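Local coordinates for protein telomerase reverse transcriptase (Candida tropicalis MYA-3404, PDB 6ZD1) that probably extends chromosome ends by reverse transcribing a template within the telomerase RNA, adding simple DNA repeats, at residues A[10-15]-A[35-40]; A[575-580]-A[627-632]; A[588-593]-A[653-658]. One frame throughout, in Å; residues are numbered along the deposited sequence.

Contact 1: A[10-15]-A[35-40]; sequences EVLAEI and RGIKNV
Leu12, on the short helix 8-14, reaches across to the first turn of helix 36-50 and lies against Ile37 and Lys38. This is a small helix-helix contact at the N-terminal edge of the model. Both helices also rest on helix 158-179, which belongs to the mostly helical region matched by the telomerase RNA-binding domain. Along Leu12, CB faces the other helix but stops short of it. CG swings anti to the backbone N (chi1 -173°), and this carries the fork outward into the gap. From there the two methyls part company. CD1 presses on the start of helix 36-50: Leu12 CD1 touches Lys38 CB at 3.8 Å and, roughly at right angles to that, Ile37 CG2 at 4.0 Å; CD2 turns away from both. A second apolar contact comes from Ile15, just past the end of helix 8-14: Ile15 CD1 lies 4.3 Å from Ile37 CG2, making that methyl common to both residues. Ile15 and Ile37 are buried, and Ile15 goes on to touch Leu159, while Val11 leans on Trp166 and Val40 on Tyr163. Lys38 is the exposed border. It offers carbon near its backbone, and its chain bends at chi3 before the ammonium. No hydrogen bond crosses the contact, and even the backbone atom Lys38 N, 3.8 Å from Leu12 CD1, meets only that methyl across the gap.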
loop_
_atom_site.group_PDB
_atom_site.type_symbol
_atom_site.label_atom_id
_atom_site.label_comp_id
_atom_site.label_asym_id
_atom_site.label_seq_id
_atom_site.Cartn_x
_atom_site.Cartn_y
_atom_site.Cartn_z
ATOM N N GLU A 10 -27.574 -23.140 2.816
ATOM C CA GLU A 10 -26.972 -21.848 2.497
ATOM C C GLU A 10 -25.872 -21.974 1.450
ATOM O O GLU A 10 -25.759 -21.120 0.562
ATOM C CB GLU A 10 -26.423 -21.198 3.769
ATOM C CG GLU A 10 -27.491 -20.579 4.664
ATOM C CD GLU A 10 -27.076 -20.520 6.124
ATOM O OE1 GLU A 10 -27.822 -21.047 6.976
ATOM O OE2 GLU A 10 -26.003 -19.954 6.421
ATOM N N VAL A 11 -25.056 -23.027 1.529
ATOM C CA VAL A 11 -23.978 -23.201 0.558
ATOM C C VAL A 11 -24.551 -23.477 -0.825
ATOM O O VAL A 11 -24.108 -22.901 -1.824
ATOM C CB VAL A 11 -23.020 -24.321 1.003
ATOM C CG1 VAL A 11 -22.003 -24.606 -0.093
ATOM C CG2 VAL A 11 -22.316 -23.937 2.291
ATOM N N LEU A 12 -25.549 -24.361 -0.903
ATOM C CA LEU A 12 -26.191 -24.631 -2.184
ATOM C C LEU A 12 -26.880 -23.387 -2.729
ATOM O O LEU A 12 -26.978 -23.214 -3.948
ATOM C CB LEU A 12 -27.180 -25.787 -2.037
ATOM C CG LEU A 12 -27.843 -26.328 -3.305
ATOM C CD1 LEU A 12 -27.680 -27.838 -3.395
ATOM C CD2 LEU A 12 -29.313 -25.947 -3.336
ATOM N N ALA A 13 -27.339 -22.497 -1.845
ATOM C CA ALA A 13 -27.922 -21.240 -2.295
ATOM C C ALA A 13 -26.870 -20.284 -2.833
ATOM O O ALA A 13 -27.197 -19.409 -3.639
ATOM C CB ALA A 13 -28.693 -20.574 -1.154
ATOM N N GLU A 14 -25.613 -20.443 -2.424
ATOM C CA GLU A 14 -24.550 -19.582 -2.921
ATOM C C GLU A 14 -24.138 -19.936 -4.338
ATOM O O GLU A 14 -23.489 -19.121 -5.004
ATOM C CB GLU A 14 -23.329 -19.671 -2.007
ATOM C CG GLU A 14 -22.919 -18.353 -1.397
ATOM C CD GLU A 14 -21.537 -18.414 -0.790
ATOM O OE1 GLU A 14 -20.562 -18.570 -1.555
ATOM O OE2 GLU A 14 -21.429 -18.320 0.451
ATOM N N ILE A 15 -24.514 -21.120 -4.818
ATOM C CA ILE A 15 -24.041 -21.622 -6.098
ATOM C C ILE A 15 -25.073 -21.421 -7.206
ATOM O O ILE A 15 -24.843 -21.827 -8.347
ATOM C CB ILE A 15 -23.631 -23.099 -5.959
ATOM C CG1 ILE A 15 -22.853 -23.288 -4.654
ATOM C CG2 ILE A 15 -22.749 -23.544 -7.098
ATOM C CD1 ILE A 15 -22.305 -24.691 -4.453
ATOM N N ARG A 35 -29.096 -32.230 -7.356
ATOM C CA ARG A 35 -29.037 -33.200 -6.273
ATOM C C ARG A 35 -27.646 -33.768 -6.061
ATOM O O ARG A 35 -27.292 -34.082 -4.923
ATOM C CB ARG A 35 -30.011 -34.366 -6.530
ATOM C CG ARG A 35 -31.382 -34.212 -5.878
ATOM C CD ARG A 35 -32.036 -32.890 -6.255
ATOM N NE ARG A 35 -33.303 -32.668 -5.568
ATOM C CZ ARG A 35 -34.481 -32.607 -6.177
ATOM N NH1 ARG A 35 -34.557 -32.742 -7.496
ATOM N NH2 ARG A 35 -35.582 -32.402 -5.468
ATOM N N GLY A 36 -26.845 -33.892 -7.120
ATOM C CA GLY A 36 -25.453 -34.256 -6.937
ATOM C C GLY A 36 -24.667 -33.174 -6.230
ATOM O O GLY A 36 -23.701 -33.467 -5.519
ATOM N N ILE A 37 -25.074 -31.913 -6.403
ATOM C CA ILE A 37 -24.416 -30.815 -5.702
ATOM C C ILE A 37 -24.626 -30.952 -4.201
ATOM O O ILE A 37 -23.674 -30.899 -3.414
ATOM C CB ILE A 37 -24.932 -29.460 -6.219
ATOM C CG1 ILE A 37 -24.637 -29.322 -7.712
ATOM C CG2 ILE A 37 -24.305 -28.317 -5.431
ATOM C CD1 ILE A 37 -23.179 -29.518 -8.052
ATOM N N LYS A 38 -25.880 -31.141 -3.784
ATOM C CA LYS A 38 -26.159 -31.308 -2.363
ATOM C C LYS A 38 -25.448 -32.531 -1.802
ATOM O O LYS A 38 -25.101 -32.559 -0.615
ATOM C CB LYS A 38 -27.668 -31.409 -2.136
ATOM C CG LYS A 38 -28.079 -31.388 -0.673
ATOM C CD LYS A 38 -29.588 -31.484 -0.516
ATOM C CE LYS A 38 -30.282 -30.290 -1.152
ATOM N NZ LYS A 38 -31.764 -30.363 -1.017
ATOM N N ASN A 39 -25.196 -33.538 -2.641
ATOM C CA ASN A 39 -24.448 -34.702 -2.181
ATOM C C ASN A 39 -23.008 -34.332 -1.857
ATOM O O ASN A 39 -22.453 -34.790 -0.851
ATOM C CB ASN A 39 -24.500 -35.809 -3.234
ATOM C CG ASN A 39 -24.006 -37.142 -2.703
ATOM O OD1 ASN A 39 -22.804 -37.403 -2.662
ATOM N ND2 ASN A 39 -24.937 -37.996 -2.297
ATOM N N VAL A 40 -22.397 -33.474 -2.676
ATOM C CA VAL A 40 -21.019 -33.074 -2.425
ATOM C C VAL A 40 -20.950 -32.112 -1.248
ATOM O O VAL A 40 -20.111 -32.269 -0.353
ATOM C CB VAL A 40 -20.402 -32.455 -3.692
ATOM C CG1 VAL A 40 -18.987 -31.957 -3.410
ATOM C CG2 VAL A 40 -20.401 -33.466 -4.826
#

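Contact 2: A[575-580]-A[627-632]; sequences PTCKFR and IQTSFA
Cys577 points its side chain from an extended loop at the flank of helix 609-637, where Ser630 and Thr629 point back at it. The thiol and the serine hydroxyl both occupy the position between their own backbone N and carbonyl carbon (chi1 46° for Cys577, 60° for Ser630), but they do not meet head on. Instead, Cys577 CB faces Ser630 OG at 3.8 Å, and the thiol passes to one side, coming to 4.3 Å between Cys577 SG and Thr629 CB. The pairing is reciprocal, because Ser630 CB in turn lies 3.8 Å from the backbone oxygen Cys577 O. None of this amounts to a hydrogen bond: the Ser630 hydroxyl is already tied back to Ala626 O and that of Thr629 to Glu625 O, one helical turn earlier, and the meeting with Cys577 is van der Waals contact. Just upstream, Thr576 OG1 bonds Pro575 O at 2.6 Å, a strained approach from above the carbonyl plane with a C=O to donor angle of 96°. The loop runs from strand 565-567 to helix 582-596 in a C-terminal helical region consistent with the telomerase thumb. It packs against two helices: Pro575 and Cys577 touch Ala626 of helix 609-637, while Pro575 reaches Leu589 and Phe579 reaches Leu585 of helix 582-596.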
loop_
_atom_site.group_PDB
_atom_site.type_symbol
_atom_site.label_atom_id
_atom_site.label_comp_id
_atom_site.label_asym_id
_atom_site.label_seq_id
_atom_site.Cartn_x
_atom_site.Cartn_y
_atom_site.Cartn_z
ATOM N N PRO A 575 9.751 -10.982 -14.086
ATOM C CA PRO A 575 8.361 -11.410 -14.315
ATOM C C PRO A 575 8.222 -12.780 -14.972
ATOM O O PRO A 575 7.086 -13.222 -15.177
ATOM C CB PRO A 575 7.803 -10.302 -15.227
ATOM C CG PRO A 575 8.762 -9.149 -15.086
ATOM C CD PRO A 575 10.094 -9.779 -14.860
ATOM N N THR A 576 9.325 -13.460 -15.308
ATOM C CA THR A 576 9.322 -14.863 -15.750
ATOM C C THR A 576 8.435 -15.081 -16.981
ATOM O O THR A 576 7.429 -15.793 -16.942
ATOM C CB THR A 576 8.917 -15.806 -14.607
ATOM O OG1 THR A 576 7.544 -15.594 -14.259
ATOM C CG2 THR A 576 9.794 -15.568 -13.384
ATOM N N CYS A 577 8.828 -14.448 -18.087
ATOM C CA CYS A 577 8.035 -14.439 -19.319
ATOM C C CYS A 577 8.642 -15.399 -20.343
ATOM O O CYS A 577 9.494 -15.021 -21.148
ATOM C CB CYS A 577 7.951 -13.020 -19.871
ATOM S SG CYS A 577 9.538 -12.131 -19.915
ATOM N N LYS A 578 8.185 -16.657 -20.315
ATOM C CA LYS A 578 8.532 -17.634 -21.351
ATOM C C LYS A 578 7.384 -18.639 -21.440
ATOM O O LYS A 578 7.307 -19.562 -20.623
ATOM C CB LYS A 578 9.855 -18.326 -21.044
ATOM C CG LYS A 578 10.384 -19.176 -22.194
ATOM C CD LYS A 578 11.336 -20.259 -21.706
ATOM C CE LYS A 578 10.596 -21.321 -20.902
ATOM N NZ LYS A 578 9.568 -22.027 -21.720
ATOM N N PHE A 579 6.516 -18.471 -22.441
ATOM C CA PHE A 579 5.298 -19.264 -22.560
ATOM C C PHE A 579 5.013 -19.565 -24.025
ATOM O O PHE A 579 5.571 -18.943 -24.931
ATOM C CB PHE A 579 4.093 -18.546 -21.939
ATOM C CG PHE A 579 4.294 -18.147 -20.510
ATOM C CD1 PHE A 579 4.813 -16.908 -20.189
ATOM C CD2 PHE A 579 3.962 -19.015 -19.486
ATOM C CE1 PHE A 579 5.000 -16.537 -18.873
ATOM C CE2 PHE A 579 4.147 -18.655 -18.170
ATOM C CZ PHE A 579 4.668 -17.413 -17.862
ATOM N N ARG A 580 4.120 -20.528 -24.247
ATOM C CA ARG A 580 3.700 -20.924 -25.583
ATOM C C ARG A 580 2.371 -20.303 -25.994
ATOM O O ARG A 580 1.797 -20.708 -27.010
ATOM C CB ARG A 580 3.599 -22.448 -25.677
ATOM C CG ARG A 580 4.827 -23.196 -25.192
ATOM C CD ARG A 580 4.610 -24.705 -25.251
ATOM N NE ARG A 580 3.406 -25.109 -24.527
ATOM C CZ ARG A 580 2.295 -25.555 -25.106
ATOM N NH1 ARG A 580 2.229 -25.672 -26.428
ATOM N NH2 ARG A 580 1.251 -25.892 -24.361
ATOM N N ILE A 627 5.913 -8.322 -21.590
ATOM C CA ILE A 627 5.161 -8.507 -22.830
ATOM C C ILE A 627 6.046 -8.196 -24.031
ATOM O O ILE A 627 6.092 -8.956 -25.006
ATOM C CB ILE A 627 3.892 -7.636 -22.823
ATOM C CG1 ILE A 627 2.932 -8.085 -21.724
ATOM C CG2 ILE A 627 3.203 -7.678 -24.176
ATOM C CD1 ILE A 627 1.738 -7.163 -21.555
ATOM N N GLN A 628 6.771 -7.076 -23.969
ATOM C CA GLN A 628 7.622 -6.682 -25.087
ATOM C C GLN A 628 8.739 -7.693 -25.311
ATOM O O GLN A 628 9.086 -7.999 -26.458
ATOM C CB GLN A 628 8.201 -5.287 -24.843
ATOM C CG GLN A 628 9.101 -4.778 -25.964
ATOM C CD GLN A 628 9.712 -3.417 -25.663
ATOM O OE1 GLN A 628 9.504 -2.851 -24.588
ATOM N NE2 GLN A 628 10.471 -2.886 -26.616
ATOM N N THR A 629 9.309 -8.230 -24.229
ATOM C CA THR A 629 10.462 -9.117 -24.366
ATOM C C THR A 629 10.101 -10.400 -25.109
ATOM O O THR A 629 10.873 -10.876 -25.951
ATOM C CB THR A 629 11.044 -9.446 -22.988
ATOM O OG1 THR A 629 11.531 -8.247 -22.372
ATOM C CG2 THR A 629 12.189 -10.441 -23.109
ATOM N N SER A 630 8.922 -10.959 -24.837
ATOM C CA SER A 630 8.562 -12.272 -25.355
ATOM C C SER A 630 7.468 -12.223 -26.414
ATOM O O SER A 630 6.976 -13.281 -26.825
ATOM C CB SER A 630 8.126 -13.187 -24.209
ATOM O OG SER A 630 7.005 -12.647 -23.533
ATOM N N PHE A 631 7.086 -11.034 -26.884
ATOM C CA PHE A 631 5.980 -10.948 -27.832
ATOM C C PHE A 631 6.304 -11.687 -29.125
ATOM O O PHE A 631 5.490 -12.471 -29.624
ATOM C CB PHE A 631 5.633 -9.488 -28.122
ATOM C CG PHE A 631 4.435 -9.323 -29.010
ATOM C CD1 PHE A 631 3.157 -9.316 -28.474
ATOM C CD2 PHE A 631 4.582 -9.194 -30.384
ATOM C CE1 PHE A 631 2.046 -9.172 -29.289
ATOM C CE2 PHE A 631 3.477 -9.051 -31.205
ATOM C CZ PHE A 631 2.206 -9.037 -30.655
ATOM N N ALA A 632 7.489 -11.446 -29.688
ATOM C CA ALA A 632 7.836 -12.073 -30.961
ATOM C C ALA A 632 7.890 -13.591 -30.837
ATOM O O ALA A 632 7.431 -14.311 -31.735
ATOM C CB ALA A 632 9.169 -11.530 -31.470
#

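Contact 3: A[588-593]-A[653-658]; sequences NLKQFY and IETTIE
Tyr593 and Thr656 make the close half of this contact, joined by a hydrogen bond of 2.6 Å between Tyr593 OH and Thr656 OG1 in which either hydroxyl could be the donor. Thr656 OG1 sits at the edge of the tyrosine ring, near its plane, and is also 3.1 Å from Tyr593 CE2. The two side chains cross at about a right angle. With chi1 at -171°, the Tyr593 ring extends toward helix 642-664. Thr656 OG1 has a second partner in Ile652 O, so its position is fixed from its own helix as well. The helices involved, 582-596 and 642-664, are members of a C-terminal helical bundle consistent with the thumb of a telomerase reverse transcriptase. Ile619 and Thr623 of helix 609-637 pack on Tyr593, and Ile677 of helix 670-684 on Thr656. One turn back the fit is looser: Lys590, its chain bent at chi2 (-82°), brings only CE to 4.1 Å from Thr655 OG1. That hydroxyl bonds Val651 O, while the aliphatic part of Lys590 rests on Val651 and Ile652.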
loop_
_atom_site.group_PDB
_atom_site.type_symbol
_atom_site.label_atom_id
_atom_site.label_comp_id
_atom_site.label_asym_id
_atom_site.label_seq_id
_atom_site.Cartn_x
_atom_site.Cartn_y
_atom_site.Cartn_z
ATOM N N ASN A 588 0.034 -15.371 -15.759
ATOM C CA ASN A 588 1.235 -15.263 -14.942
ATOM C C ASN A 588 1.541 -13.807 -14.605
ATOM O O ASN A 588 1.871 -13.487 -13.456
ATOM C CB ASN A 588 2.408 -15.917 -15.668
ATOM C CG ASN A 588 3.692 -15.850 -14.881
ATOM O OD1 ASN A 588 4.455 -14.894 -15.001
ATOM N ND2 ASN A 588 3.941 -16.869 -14.068
ATOM N N LEU A 589 1.417 -12.906 -15.588
ATOM C CA LEU A 589 1.691 -11.496 -15.331
ATOM C C LEU A 589 0.619 -10.862 -14.454
ATOM O O LEU A 589 0.893 -9.880 -13.754
ATOM C CB LEU A 589 1.821 -10.727 -16.646
ATOM C CG LEU A 589 3.054 -11.015 -17.504
ATOM C CD1 LEU A 589 3.025 -10.177 -18.766
ATOM C CD2 LEU A 589 4.341 -10.770 -16.725
ATOM N N LYS A 590 -0.598 -11.404 -14.461
ATOM C CA LYS A 590 -1.596 -10.921 -13.516
ATOM C C LYS A 590 -1.227 -11.340 -12.100
ATOM O O LYS A 590 -1.378 -10.556 -11.155
ATOM C CB LYS A 590 -2.984 -11.436 -13.901
ATOM C CG LYS A 590 -4.138 -10.596 -13.370
ATOM C CD LYS A 590 -4.444 -10.951 -11.939
ATOM C CE LYS A 590 -5.365 -9.956 -11.279
ATOM N NZ LYS A 590 -5.528 -10.339 -9.831
ATOM N N GLN A 591 -0.711 -12.563 -11.940
ATOM C CA GLN A 591 -0.173 -12.978 -10.648
ATOM C C GLN A 591 0.984 -12.086 -10.221
ATOM O O GLN A 591 1.038 -11.639 -9.070
ATOM C CB GLN A 591 0.278 -14.434 -10.711
ATOM C CG GLN A 591 -0.859 -15.412 -10.612
ATOM C CD GLN A 591 -1.667 -15.199 -9.351
ATOM O OE1 GLN A 591 -1.160 -15.361 -8.238
ATOM N NE2 GLN A 591 -2.928 -14.811 -9.514
ATOM N N PHE A 592 1.908 -11.797 -11.143
ATOM C CA PHE A 592 3.055 -10.957 -10.809
ATOM C C PHE A 592 2.613 -9.567 -10.375
ATOM O O PHE A 592 3.142 -9.015 -9.401
ATOM C CB PHE A 592 4.003 -10.870 -12.005
ATOM C CG PHE A 592 5.081 -9.831 -11.852
ATOM C CD1 PHE A 592 6.241 -10.117 -11.151
ATOM C CD2 PHE A 592 4.939 -8.573 -12.417
ATOM C CE1 PHE A 592 7.236 -9.166 -11.008
ATOM C CE2 PHE A 592 5.930 -7.617 -12.274
ATOM C CZ PHE A 592 7.080 -7.914 -11.570
ATOM N N TYR A 593 1.631 -8.994 -11.072
ATOM C CA TYR A 593 1.203 -7.631 -10.771
ATOM C C TYR A 593 0.597 -7.541 -9.377
ATOM O O TYR A 593 0.979 -6.681 -8.575
ATOM C CB TYR A 593 0.203 -7.156 -11.824
ATOM C CG TYR A 593 -0.150 -5.692 -11.724
ATOM C CD1 TYR A 593 0.600 -4.739 -12.394
ATOM C CD2 TYR A 593 -1.238 -5.263 -10.973
ATOM C CE1 TYR A 593 0.290 -3.400 -12.311
ATOM C CE2 TYR A 593 -1.557 -3.916 -10.885
ATOM C CZ TYR A 593 -0.787 -2.991 -11.558
ATOM O OH TYR A 593 -1.087 -1.650 -11.489
ATOM N N ILE A 653 -6.288 -2.770 -14.612
ATOM C CA ILE A 653 -6.684 -1.424 -14.202
ATOM C C ILE A 653 -7.701 -1.478 -13.064
ATOM O O ILE A 653 -7.615 -0.707 -12.100
ATOM C CB ILE A 653 -7.224 -0.642 -15.412
ATOM C CG1 ILE A 653 -6.111 -0.427 -16.437
ATOM C CG2 ILE A 653 -7.803 0.693 -14.977
ATOM C CD1 ILE A 653 -6.552 0.340 -17.658
ATOM N N GLU A 654 -8.681 -2.381 -13.164
ATOM C CA GLU A 654 -9.701 -2.502 -12.125
ATOM C C GLU A 654 -9.091 -2.884 -10.782
ATOM O O GLU A 654 -9.491 -2.353 -9.739
ATOM C CB GLU A 654 -10.750 -3.535 -12.539
ATOM C CG GLU A 654 -12.079 -2.950 -12.995
ATOM C CD GLU A 654 -13.007 -2.627 -11.837
ATOM O OE1 GLU A 654 -12.588 -2.788 -10.671
ATOM O OE2 GLU A 654 -14.159 -2.217 -12.095
ATOM N N THR A 655 -8.146 -3.826 -10.778
ATOM C CA THR A 655 -7.545 -4.244 -9.515
ATOM C C THR A 655 -6.796 -3.093 -8.856
ATOM O O THR A 655 -6.883 -2.900 -7.638
ATOM C CB THR A 655 -6.613 -5.435 -9.736
ATOM O OG1 THR A 655 -7.310 -6.465 -10.448
ATOM C CG2 THR A 655 -6.149 -5.987 -8.399
ATOM N N THR A 656 -6.068 -2.304 -9.650
ATOM C CA THR A 656 -5.317 -1.187 -9.090
ATOM C C THR A 656 -6.255 -0.154 -8.481
ATOM O O THR A 656 -6.067 0.274 -7.336
ATOM C CB THR A 656 -4.449 -0.549 -10.177
ATOM O OG1 THR A 656 -3.571 -1.536 -10.735
ATOM C CG2 THR A 656 -3.624 0.601 -9.607
ATOM N N ILE A 657 -7.302 0.227 -9.217
ATOM C CA ILE A 657 -8.225 1.236 -8.710
ATOM C C ILE A 657 -8.952 0.716 -7.478
ATOM O O ILE A 657 -9.117 1.438 -6.488
ATOM C CB ILE A 657 -9.205 1.671 -9.813
ATOM C CG1 ILE A 657 -8.449 2.321 -10.973
ATOM C CG2 ILE A 657 -10.219 2.653 -9.260
ATOM C CD1 ILE A 657 -7.691 3.569 -10.575
ATOM N N GLU A 658 -9.364 -0.555 -7.506
ATOM C CA GLU A 658 -10.087 -1.133 -6.378
ATOM C C GLU A 658 -9.209 -1.190 -5.135
ATOM O O GLU A 658 -9.634 -0.788 -4.044
ATOM C CB GLU A 658 -10.585 -2.532 -6.751
ATOM C CG GLU A 658 -11.867 -2.989 -6.064
ATOM C CD GLU A 658 -11.617 -3.692 -4.741
ATOM O OE1 GLU A 658 -12.602 -4.030 -4.048
ATOM O OE2 GLU A 658 -10.437 -3.910 -4.394
#

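Overall arrangement
Contact 1 stands apart from the other two, at the periphery of the chain, with its nearest atoms about 17 Å from contact 3 and about 29 Å from contact 2. It is apolar across the segments, methyls meeting one another and the base of a lysine. Contacts 2 and 3 adjoin, their centres 17 Å apart, and belong to the same C-terminal group of helices without sharing one: the loop of contact 2 leads into helix 582-596, where Asn588 CB meets Phe579 CZ, and Ile627 of helix 609-637 packs on Leu589. Contact 2 is partly buried, contact 3 wholly so. Both have hydroxyls bonded to their own helix, but only in contact 3 does one also bond across.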